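Side-chain contacts in cytochrome c-555 (PDB 4J20), which carries electrons through a single covalently bound haem in a green sulfur photosynthetic bacterium, although its exact role in photosynthesis is not established: residues 10-13 / 14-18; 47-50 / 51-55; 34-37 / 38-42. The protein carries 2 engineered substitutions. One frame throughout, in Å; residues are numbered along the deposited sequence.

Contact 1 of 3, residues 10-13 / 14-18; sequences ATYD and ASCAT. With HEB (heme b/c), chain I.
The carbonyl oxygen Tyr12 O is gripped by two backbone donors, Ala17 N at 2.8 Å and Cys16 N at 2.9 Å, which arrive from opposite faces of its carbonyl plane. Beside them, Ser15 N donates to Thr11 O at 2.8 Å, and one water bridges Asp13 O and Thr18 N. Helix 5-15 ends where Cys16, the first residue of the CXXCH haem-attachment motif of c-type cytochromes, leaves helical geometry and stands at the N-cap position of the short helix 17-20. From this turn Cys16 SG forms the thioether to HEB CAB, 1.8 Å long. The Tyr12 ring folds forward over the same turn because CG stands anti to the backbone N (chi1 172°). Its CD1 lies 3.5 Å from Cys16 CB, CE2 meets Ala17 CB at 3.6 Å, and Ala17 N sits above one face, offset toward the rim. With an alanine here the ring is lost, which would probably leave a gap beside Cys16 CB and Ala17 CB and take away the partner of the Tyr82 ring. The tyrosine rings meet at about 45°, and Tyr12 also touches Met83, like Tyr82 on helix 73-85. Asp13 OD2 turns back along its own helix to a salt bridge with Lys9.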
loop_
_atom_site.group_PDB
_atom_site.type_symbol
_atom_site.label_atom_id
_atom_site.label_comp_id
_atom_site.label_asym_id
_atom_site.label_seq_id
_atom_site.Cartn_x
_atom_site.Cartn_y
_atom_site.Cartn_z
ATOM N N ALA A 10 -5.002 2.742 -10.615
ATOM C CA ALA A 10 -6.388 3.170 -10.507
ATOM C C ALA A 10 -6.889 2.946 -9.080
ATOM O O ALA A 10 -7.604 3.810 -8.511
ATOM C CB ALA A 10 -7.290 2.418 -11.509
ATOM N N THR A 11 -6.551 1.801 -8.480
ATOM C CA THR A 11 -6.977 1.518 -7.115
ATOM C C THR A 11 -6.254 2.445 -6.155
ATOM O O THR A 11 -6.852 2.982 -5.231
ATOM C CB THR A 11 -6.766 0.051 -6.756
ATOM O OG1 THR A 11 -7.676 -0.734 -7.533
ATOM C CG2 THR A 11 -7.053 -0.220 -5.317
ATOM N N TYR A 12 -4.962 2.643 -6.379
ATOM C CA TYR A 12 -4.190 3.503 -5.497
ATOM C C TYR A 12 -4.817 4.898 -5.484
ATOM O O TYR A 12 -5.044 5.486 -4.400
ATOM C CB TYR A 12 -2.737 3.612 -5.987
ATOM C CG TYR A 12 -1.980 4.652 -5.194
ATOM C CD1 TYR A 12 -1.579 4.377 -3.887
ATOM C CD2 TYR A 12 -1.746 5.921 -5.686
ATOM C CE1 TYR A 12 -0.958 5.350 -3.095
ATOM C CE2 TYR A 12 -1.138 6.893 -4.884
ATOM C CZ TYR A 12 -0.771 6.580 -3.601
ATOM O OH TYR A 12 -0.170 7.534 -2.785
ATOM N N ASP A 13 -5.075 5.468 -6.646
ATOM C CA ASP A 13 -5.593 6.813 -6.710
ATOM C C ASP A 13 -6.928 6.936 -5.990
ATOM O O ASP A 13 -7.183 7.945 -5.281
ATOM C CB ASP A 13 -5.784 7.254 -8.161
ATOM C CG ASP A 13 -4.476 7.529 -8.881
ATOM O OD1 ASP A 13 -3.410 7.697 -8.236
ATOM O OD2 ASP A 13 -4.531 7.540 -10.138
ATOM N N ALA A 14 -7.795 5.945 -6.146
ATOM C CA ALA A 14 -9.144 6.045 -5.601
ATOM C C ALA A 14 -9.265 5.656 -4.134
ATOM O O ALA A 14 -10.146 6.181 -3.437
ATOM C CB ALA A 14 -10.080 5.200 -6.420
ATOM N N SER A 15 -8.375 4.790 -3.649
ATOM C CA SER A 15 -8.604 4.156 -2.361
ATOM C C SER A 15 -7.428 4.270 -1.394
ATOM O O SER A 15 -7.591 3.867 -0.230
ATOM C CB SER A 15 -8.951 2.677 -2.545
ATOM O OG SER A 15 -10.205 2.528 -3.203
ATOM N N CYS A 16 -6.269 4.731 -1.828
ATOM C CA CYS A 16 -5.071 4.640 -1.019
ATOM C C CYS A 16 -4.379 5.974 -0.893
ATOM O O CYS A 16 -3.794 6.278 0.173
ATOM C CB CYS A 16 -4.119 3.583 -1.614
ATOM S SG CYS A 16 -4.891 2.031 -2.120
ATOM N N ALA A 17 -4.330 6.738 -1.968
ATOM C CA ALA A 17 -3.681 8.045 -1.964
ATOM C C ALA A 17 -4.230 8.928 -0.874
ATOM O O ALA A 17 -3.515 9.784 -0.361
ATOM C CB ALA A 17 -3.885 8.681 -3.342
ATOM N N THR A 18 -5.498 8.784 -0.531
ATOM C CA THR A 18 -6.060 9.656 0.452
ATOM C C THR A 18 -5.204 9.711 1.725
ATOM O O THR A 18 -5.050 10.779 2.319
ATOM C CB THR A 18 -7.507 9.269 0.750
ATOM O OG1 THR A 18 -8.074 10.221 1.659
ATOM C CG2 THR A 18 -7.569 7.894 1.313
HETATM FE FE HEB I . -1.925 1.946 3.909
HETATM C CHA HEB I . 0.824 1.101 5.718
HETATM C CHB HEB I . -0.874 -0.091 1.358
HETATM C CHC HEB I . -4.752 2.646 2.167
HETATM C CHD HEB I . -2.843 4.186 6.303
HETATM N NA HEB I . -0.352 0.726 3.610
HETATM C C1A HEB I . 0.725 0.531 4.478
HETATM C C2A HEB I . 1.663 -0.353 3.842
HETATM C C3A HEB I . 1.195 -0.648 2.635
HETATM C C4A HEB I . -0.060 0.014 2.474
HETATM C CMA HEB I . 1.830 -1.544 1.582
HETATM C CAA HEB I . 2.984 -0.783 4.481
HETATM C CBA HEB I . 2.896 -2.208 5.035
HETATM C CGA HEB I . 4.132 -2.675 5.765
HETATM O O1A HEB I . 5.087 -1.882 6.009
HETATM O O2A HEB I . 4.116 -3.871 6.155
HETATM N NB HEB I . -2.664 1.406 2.117
HETATM C C1B HEB I . -2.098 0.514 1.209
HETATM C C2B HEB I . -2.997 0.293 0.116
HETATM C C3B HEB I . -4.072 1.073 0.323
HETATM C C4B HEB I . -3.900 1.766 1.578
HETATM C CMB HEB I . -2.635 -0.586 -1.055
HETATM C CAB HEB I . -5.311 1.256 -0.519
HETATM C CBB HEB I . -5.991 -0.070 -0.891
HETATM N NC HEB I . -3.453 3.199 4.181
HETATM C C1C HEB I . -4.554 3.321 3.348
HETATM C C2C HEB I . -5.477 4.282 3.899
HETATM C C3C HEB I . -4.915 4.757 5.017
HETATM C C4C HEB I . -3.693 4.065 5.238
HETATM C CMC HEB I . -6.749 4.723 3.175
HETATM C CAC HEB I . -5.424 5.855 5.946
HETATM C CBC HEB I . -6.809 5.648 6.557
HETATM N ND HEB I . -1.156 2.519 5.679
HETATM C C1D HEB I . -1.703 3.467 6.535
HETATM C C2D HEB I . -0.872 3.646 7.675
HETATM C C3D HEB I . 0.229 2.726 7.505
HETATM C C4D HEB I . 0.000 2.059 6.252
HETATM C CMD HEB I . -1.071 4.570 8.851
HETATM C CAD HEB I . 1.415 2.523 8.432
HETATM C CBD HEB I . 1.147 1.522 9.580
HETATM C CGD HEB I . 2.352 1.353 10.419
HETATM O O1D HEB I . 3.367 0.870 9.892
HETATM O O2D HEB I . 2.351 1.730 11.566
HETATM O O HOH W 1 -7.492 8.001 -2.432
#

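Contact 2 of 3, residues 47-50 / 51-55; sequences LVSK and SIKGY. With HEB (heme b/c), chain I.
In the lysine conformer described, one of two modelled, Lys50 and Tyr55 meet through both a CH-pi and a cation-pi contact. The methylene Lys50 CE lies over the centre of the Tyr55 ring, 3.5 Å from the centroid and 6° off the normal, while Lys50 NZ is 4.1 Å from the same centroid. A bend at chi3 (70°) carries the end of the lysine across this face and on to the haem. Among the polar bonds, Lys50 NZ in this conformer donates to propionate oxygen HEB O2A at 2.9 Å, a pairing likely to offset charge on the carboxylate. Ser51 OG turns back to Leu47 O at 2.8 Å, and Ser51 N reaches that oxygen from the opposite face of its carbonyl plane. Leu47 O is thus held twice, and the hydroxyl oxygen Ser51 OG stands 3.3 Å from the haem methyl HEB CMA. Lys50 O receives Gly54 N at 2.8 Å, closing the helix as Gly54 takes positive phi. Val48 CG1 and Ile52 CD1 form an apolar pair 3.5 Å apart; separately, Leu47 CD2 lies beside the carboxylate carbon HEB CGA. Leu47 and Ser51 also pack on helix 73-85, whereas beyond helix 44-53 Tyr55 begins strand 55-56, which pairs antiparallel with strand 61-62 through Met62, the predicted axial ligand.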
loop_
_atom_site.group_PDB
_atom_site.type_symbol
_atom_site.label_atom_id
_atom_site.label_comp_id
_atom_site.label_asym_id
_atom_site.label_seq_id
_atom_site.Cartn_x
_atom_site.Cartn_y
_atom_site.Cartn_z
ATOM N N LEU A 47 3.870 -7.400 2.438
ATOM C CA LEU A 47 3.221 -6.103 2.297
ATOM C C LEU A 47 1.755 -6.246 1.895
ATOM O O LEU A 47 0.886 -5.540 2.418
ATOM C CB LEU A 47 3.961 -5.227 1.257
ATOM C CG LEU A 47 5.354 -4.768 1.657
ATOM C CD1 LEU A 47 6.031 -4.031 0.539
ATOM C CD2 LEU A 47 5.306 -3.886 2.886
ATOM N N VAL A 48 1.506 -7.075 0.909
ATOM C CA VAL A 48 0.140 -7.272 0.429
ATOM C C VAL A 48 -0.731 -7.936 1.517
ATOM O O VAL A 48 -1.895 -7.541 1.719
ATOM C CB VAL A 48 0.132 -8.048 -0.891
ATOM C CG1 VAL A 48 -1.322 -8.328 -1.314
ATOM C CG2 VAL A 48 0.883 -7.261 -1.975
ATOM N N SER A 49 -0.201 -8.943 2.215
ATOM C CA SER A 49 -0.979 -9.598 3.259
ATOM C C SER A 49 -1.371 -8.613 4.346
ATOM O O SER A 49 -2.536 -8.590 4.824
ATOM C CB SER A 49 -0.177 -10.733 3.886
ATOM O OG SER A 49 -0.905 -11.285 4.980
ATOM N N LYS A 50 -0.437 -7.773 4.764
ATOM C CA LYS A 50 -0.754 -6.818 5.817
ATOM C C LYS A 50 -1.729 -5.774 5.306
ATOM O O LYS A 50 -2.559 -5.260 6.095
ATOM C CB LYS A 50 0.519 -6.180 6.344
ATOM C CG LYS A 50 1.353 -7.184 7.193
ATOM C CD LYS A 50 2.725 -6.641 7.573
ATOM C CE LYS A 50 2.648 -5.512 8.589
ATOM N NZ LYS A 50 4.016 -4.929 8.819
ATOM N N SER A 51 -1.682 -5.473 4.006
ATOM C CA SER A 51 -2.586 -4.492 3.429
ATOM C C SER A 51 -3.993 -5.047 3.331
ATOM O O SER A 51 -4.972 -4.292 3.490
ATOM C CB SER A 51 -2.126 -4.029 2.052
ATOM O OG SER A 51 -0.882 -3.351 2.189
ATOM N N ILE A 52 -4.135 -6.336 3.009
ATOM C CA ILE A 52 -5.467 -6.950 2.891
ATOM C C ILE A 52 -6.043 -7.172 4.281
ATOM O O ILE A 52 -7.227 -6.999 4.489
ATOM C CB ILE A 52 -5.349 -8.299 2.154
ATOM C CG1 ILE A 52 -5.078 -8.035 0.663
ATOM C CG2 ILE A 52 -6.593 -9.179 2.372
ATOM C CD1 ILE A 52 -4.475 -9.320 -0.048
ATOM N N LYS A 53 -5.221 -7.583 5.230
ATOM C CA LYS A 53 -5.713 -7.914 6.581
ATOM C C LYS A 53 -5.909 -6.710 7.493
ATOM O O LYS A 53 -6.768 -6.717 8.381
ATOM C CB LYS A 53 -4.803 -8.944 7.229
ATOM C CG LYS A 53 -4.919 -10.253 6.507
ATOM C CD LYS A 53 -4.034 -11.337 7.092
ATOM C CE LYS A 53 -4.183 -12.649 6.310
ATOM N NZ LYS A 53 -5.608 -12.960 6.032
ATOM N N GLY A 54 -5.133 -5.659 7.243
ATOM C CA GLY A 54 -5.068 -4.503 8.136
ATOM C C GLY A 54 -4.135 -4.749 9.270
ATOM O O GLY A 54 -3.986 -5.926 9.712
ATOM N N TYR A 55 -3.559 -3.689 9.833
ATOM C CA TYR A 55 -2.750 -3.852 11.032
ATOM C C TYR A 55 -2.491 -2.489 11.618
ATOM O O TYR A 55 -2.695 -1.471 10.968
ATOM C CB TYR A 55 -1.414 -4.552 10.717
ATOM C CG TYR A 55 -0.394 -3.664 10.044
ATOM C CD1 TYR A 55 0.710 -3.174 10.733
ATOM C CD2 TYR A 55 -0.511 -3.314 8.710
ATOM C CE1 TYR A 55 1.653 -2.367 10.102
ATOM C CE2 TYR A 55 0.443 -2.529 8.102
ATOM C CZ TYR A 55 1.494 -2.078 8.764
ATOM O OH TYR A 55 2.428 -1.260 8.120
HETATM FE FE HEB I . -1.925 1.946 3.909
HETATM C CHA HEB I . 0.824 1.101 5.718
HETATM C CHB HEB I . -0.874 -0.091 1.358
HETATM C CHC HEB I . -4.752 2.646 2.167
HETATM C CHD HEB I . -2.843 4.186 6.303
HETATM N NA HEB I . -0.352 0.726 3.610
HETATM C C1A HEB I . 0.725 0.531 4.478
HETATM C C2A HEB I . 1.663 -0.353 3.842
HETATM C C3A HEB I . 1.195 -0.648 2.635
HETATM C C4A HEB I . -0.060 0.014 2.474
HETATM C CMA HEB I . 1.830 -1.544 1.582
HETATM C CAA HEB I . 2.984 -0.783 4.481
HETATM C CBA HEB I . 2.896 -2.208 5.035
HETATM C CGA HEB I . 4.132 -2.675 5.765
HETATM O O1A HEB I . 5.087 -1.882 6.009
HETATM O O2A HEB I . 4.116 -3.871 6.155
HETATM N NB HEB I . -2.664 1.406 2.117
HETATM C C1B HEB I . -2.098 0.514 1.209
HETATM C C2B HEB I . -2.997 0.293 0.116
HETATM C C3B HEB I . -4.072 1.073 0.323
HETATM C C4B HEB I . -3.900 1.766 1.578
HETATM C CMB HEB I . -2.635 -0.586 -1.055
HETATM C CAB HEB I . -5.311 1.256 -0.519
HETATM C CBB HEB I . -5.991 -0.070 -0.891
HETATM N NC HEB I . -3.453 3.199 4.181
HETATM C C1C HEB I . -4.554 3.321 3.348
HETATM C C2C HEB I . -5.477 4.282 3.899
HETATM C C3C HEB I . -4.915 4.757 5.017
HETATM C C4C HEB I . -3.693 4.065 5.238
HETATM C CMC HEB I . -6.749 4.723 3.175
HETATM C CAC HEB I . -5.424 5.855 5.946
HETATM C CBC HEB I . -6.809 5.648 6.557
HETATM N ND HEB I . -1.156 2.519 5.679
HETATM C C1D HEB I . -1.703 3.467 6.535
HETATM C C2D HEB I . -0.872 3.646 7.675
HETATM C C3D HEB I . 0.229 2.726 7.505
HETATM C C4D HEB I . 0.000 2.059 6.252
HETATM C CMD HEB I . -1.071 4.570 8.851
HETATM C CAD HEB I . 1.415 2.523 8.432
HETATM C CBD HEB I . 1.147 1.522 9.580
HETATM C CGD HEB I . 2.352 1.353 10.419
HETATM O O1D HEB I . 3.367 0.870 9.892
HETATM O O2D HEB I . 2.351 1.730 11.566
#

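Contact 3 of 3, residues 34-37 / 38-42; sequences AAWA and PRIAQ. With HEB (heme b/c), chain I.
Arg39 and Trp36, a turn apart on helix 33-40, cross with their guanidinium and ring planes 58° apart. The indole has its CG anti to the carbonyl carbon, and chi2 94° stands it upright on that bond. Arg39 CD then lies 4.0 Å above one ring face, offset toward the rim, and Arg39 CB is 3.9 Å from Trp36 CE3. At the far edge of the ring the methyl HEB CMA lies in the plane of the indole, 3.7 Å from Trp36 CH2. Arg39 leaves the backbone with CG likewise anti to the carbonyl carbon and runs extended from CG to NE; chi4 of -87° then turns the guanidinium out of line with the chain. In that pose NH1 spans both haem propionates, bonding to HEB O1A at 2.8 Å and to HEB O1D at 3.0 Å, and NH2 adds a longer bond to HEB O1D. Two acidic groups are thereby tied to one arginine, which probably steadies their negative charge beside the porphyrin. Arg39 NE makes a weak bond to Ala35 O, near the guanidinium plane, that may help orient the inner end of the group. Ile40 CD1 folds back to Trp36 CB at 3.9 Å, while Ile40 N bonds to Trp36 O almost straight. Pro38, which has no N-H to give, kinks the helix between these residues, and its CD is pressed to 3.4 Å from Ala37 CB. The weak bonds Trp36 NE1 to Lys29 O and Arg39 NH1 to Tyr55 OH join the helix to its surroundings. Met83 and Val84 of helix 73-85 receive Trp36 and Ile40, and Gln42 touches Leu47 and Lys50 of helix 44-53.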
loop_
_atom_site.group_PDB
_atom_site.type_symbol
_atom_site.label_atom_id
_atom_site.label_comp_id
_atom_site.label_asym_id
_atom_site.label_seq_id
_atom_site.Cartn_x
_atom_site.Cartn_y
_atom_site.Cartn_z
ATOM N N ALA A 34 13.147 6.686 2.647
ATOM C CA ALA A 34 13.552 6.190 3.963
ATOM C C ALA A 34 12.398 5.489 4.622
ATOM O O ALA A 34 12.599 4.484 5.312
ATOM C CB ALA A 34 14.105 7.316 4.846
ATOM N N ALA A 35 11.196 5.997 4.437
ATOM C CA ALA A 35 10.023 5.377 5.081
ATOM C C ALA A 35 9.817 3.992 4.472
ATOM O O ALA A 35 9.423 3.029 5.177
ATOM C CB ALA A 35 8.792 6.200 4.886
ATOM N N TRP A 36 10.021 3.862 3.161
ATOM C CA TRP A 36 9.703 2.628 2.472
ATOM C C TRP A 36 10.815 1.579 2.508
ATOM O O TRP A 36 10.506 0.402 2.316
ATOM C CB TRP A 36 9.211 2.893 1.041
ATOM C CG TRP A 36 7.788 3.336 1.065
ATOM C CD1 TRP A 36 7.315 4.621 1.076
ATOM C CD2 TRP A 36 6.637 2.471 1.134
ATOM N NE1 TRP A 36 5.931 4.613 1.149
ATOM C CE2 TRP A 36 5.492 3.298 1.173
ATOM C CE3 TRP A 36 6.487 1.084 1.132
ATOM C CZ2 TRP A 36 4.210 2.773 1.259
ATOM C CZ3 TRP A 36 5.208 0.554 1.239
ATOM C CH2 TRP A 36 4.083 1.395 1.290
ATOM N N ALA A 37 12.072 1.939 2.710
ATOM C CA ALA A 37 13.127 0.949 2.522
ATOM C C ALA A 37 12.960 -0.327 3.387
ATOM O O ALA A 37 13.079 -1.421 2.848
ATOM C CB ALA A 37 14.517 1.618 2.731
ATOM N N PRO A 38 12.744 -0.202 4.706
ATOM C CA PRO A 38 12.641 -1.438 5.473
ATOM C C PRO A 38 11.312 -2.151 5.184
ATOM O O PRO A 38 11.216 -3.374 5.358
ATOM C CB PRO A 38 12.657 -0.968 6.924
ATOM C CG PRO A 38 12.318 0.449 6.883
ATOM C CD PRO A 38 12.717 0.999 5.560
ATOM N N ARG A 39 10.285 -1.429 4.686
ATOM C CA ARG A 39 9.011 -2.045 4.369
ATOM C C ARG A 39 9.157 -2.888 3.120
ATOM O O ARG A 39 8.695 -4.034 3.064
ATOM C CB ARG A 39 7.953 -0.948 4.182
ATOM C CG ARG A 39 7.742 -0.096 5.437
ATOM C CD ARG A 39 6.718 0.979 5.173
ATOM N NE ARG A 39 6.564 1.869 6.352
ATOM C CZ ARG A 39 5.739 1.650 7.377
ATOM N NH1 ARG A 39 4.958 0.595 7.403
ATOM N NH2 ARG A 39 5.666 2.542 8.356
ATOM N N ILE A 40 9.816 -2.355 2.100
ATOM C CA ILE A 40 10.078 -3.076 0.868
ATOM C C ILE A 40 10.841 -4.370 1.157
ATOM O O ILE A 40 10.609 -5.400 0.508
ATOM C CB ILE A 40 10.788 -2.133 -0.132
ATOM C CG1 ILE A 40 9.794 -1.054 -0.598
ATOM C CG2 ILE A 40 11.349 -2.906 -1.318
ATOM C CD1 ILE A 40 10.361 0.067 -1.439
ATOM N N ALA A 41 11.763 -4.327 2.111
ATOM C CA ALA A 41 12.561 -5.510 2.451
ATOM C C ALA A 41 11.700 -6.636 3.045
ATOM O O ALA A 41 12.147 -7.798 3.041
ATOM C CB ALA A 41 13.712 -5.145 3.397
ATOM N N GLN A 42 10.500 -6.344 3.527
ATOM C CA GLN A 42 9.612 -7.384 3.989
ATOM C C GLN A 42 9.159 -8.261 2.849
ATOM O O GLN A 42 8.661 -9.362 3.092
ATOM C CB GLN A 42 8.397 -6.822 4.701
ATOM C CG GLN A 42 8.717 -6.082 5.971
ATOM C CD GLN A 42 7.504 -5.542 6.579
ATOM O OE1 GLN A 42 6.892 -4.622 6.035
ATOM N NE2 GLN A 42 7.065 -6.148 7.669
HETATM FE FE HEB I . -1.925 1.946 3.909
HETATM C CHA HEB I . 0.824 1.101 5.718
HETATM C CHB HEB I . -0.874 -0.091 1.358
HETATM C CHC HEB I . -4.752 2.646 2.167
HETATM C CHD HEB I . -2.843 4.186 6.303
HETATM N NA HEB I . -0.352 0.726 3.610
HETATM C C1A HEB I . 0.725 0.531 4.478
HETATM C C2A HEB I . 1.663 -0.353 3.842
HETATM C C3A HEB I . 1.195 -0.648 2.635
HETATM C C4A HEB I . -0.060 0.014 2.474
HETATM C CMA HEB I . 1.830 -1.544 1.582
HETATM C CAA HEB I . 2.984 -0.783 4.481
HETATM C CBA HEB I . 2.896 -2.208 5.035
HETATM C CGA HEB I . 4.132 -2.675 5.765
HETATM O O1A HEB I . 5.087 -1.882 6.009
HETATM O O2A HEB I . 4.116 -3.871 6.155
HETATM N NB HEB I . -2.664 1.406 2.117
HETATM C C1B HEB I . -2.098 0.514 1.209
HETATM C C2B HEB I . -2.997 0.293 0.116
HETATM C C3B HEB I . -4.072 1.073 0.323
HETATM C C4B HEB I . -3.900 1.766 1.578
HETATM C CMB HEB I . -2.635 -0.586 -1.055
HETATM C CAB HEB I . -5.311 1.256 -0.519
HETATM C CBB HEB I . -5.991 -0.070 -0.891
HETATM N NC HEB I . -3.453 3.199 4.181
HETATM C C1C HEB I . -4.554 3.321 3.348
HETATM C C2C HEB I . -5.477 4.282 3.899
HETATM C C3C HEB I . -4.915 4.757 5.017
HETATM C C4C HEB I . -3.693 4.065 5.238
HETATM C CMC HEB I . -6.749 4.723 3.175
HETATM C CAC HEB I . -5.424 5.855 5.946
HETATM C CBC HEB I . -6.809 5.648 6.557
HETATM N ND HEB I . -1.156 2.519 5.679
HETATM C C1D HEB I . -1.703 3.467 6.535
HETATM C C2D HEB I . -0.872 3.646 7.675
HETATM C C3D HEB I . 0.229 2.726 7.505
HETATM C C4D HEB I . 0.000 2.059 6.252
HETATM C CMD HEB I . -1.071 4.570 8.851
HETATM C CAD HEB I . 1.415 2.523 8.432
HETATM C CBD HEB I . 1.147 1.522 9.580
HETATM C CGD HEB I . 2.352 1.353 10.419
HETATM O O1D HEB I . 3.367 0.870 9.892
HETATM O O2D HEB I . 2.351 1.730 11.566
#

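All three contacts are local and touch the haem, but they serve different parts of it. Contacts 1 and 2 are partly buried; contact 3 is a surface contact in which Trp36 alone is buried. Contact 1 supplies one covalent attachment at a break between two helices, whereas contacts 2 and 3 offer basic side chains to the propionates. These two lie on successive helices, 44-53 and 33-40, and meet where Leu47 CD2 lies 3.4 Å from Arg39 O. Contacts 1 and 3 sit on opposite sides of the chain's centre, about 20 Å apart between centres. Helix 73-85 is shared by all, taking side chains from each.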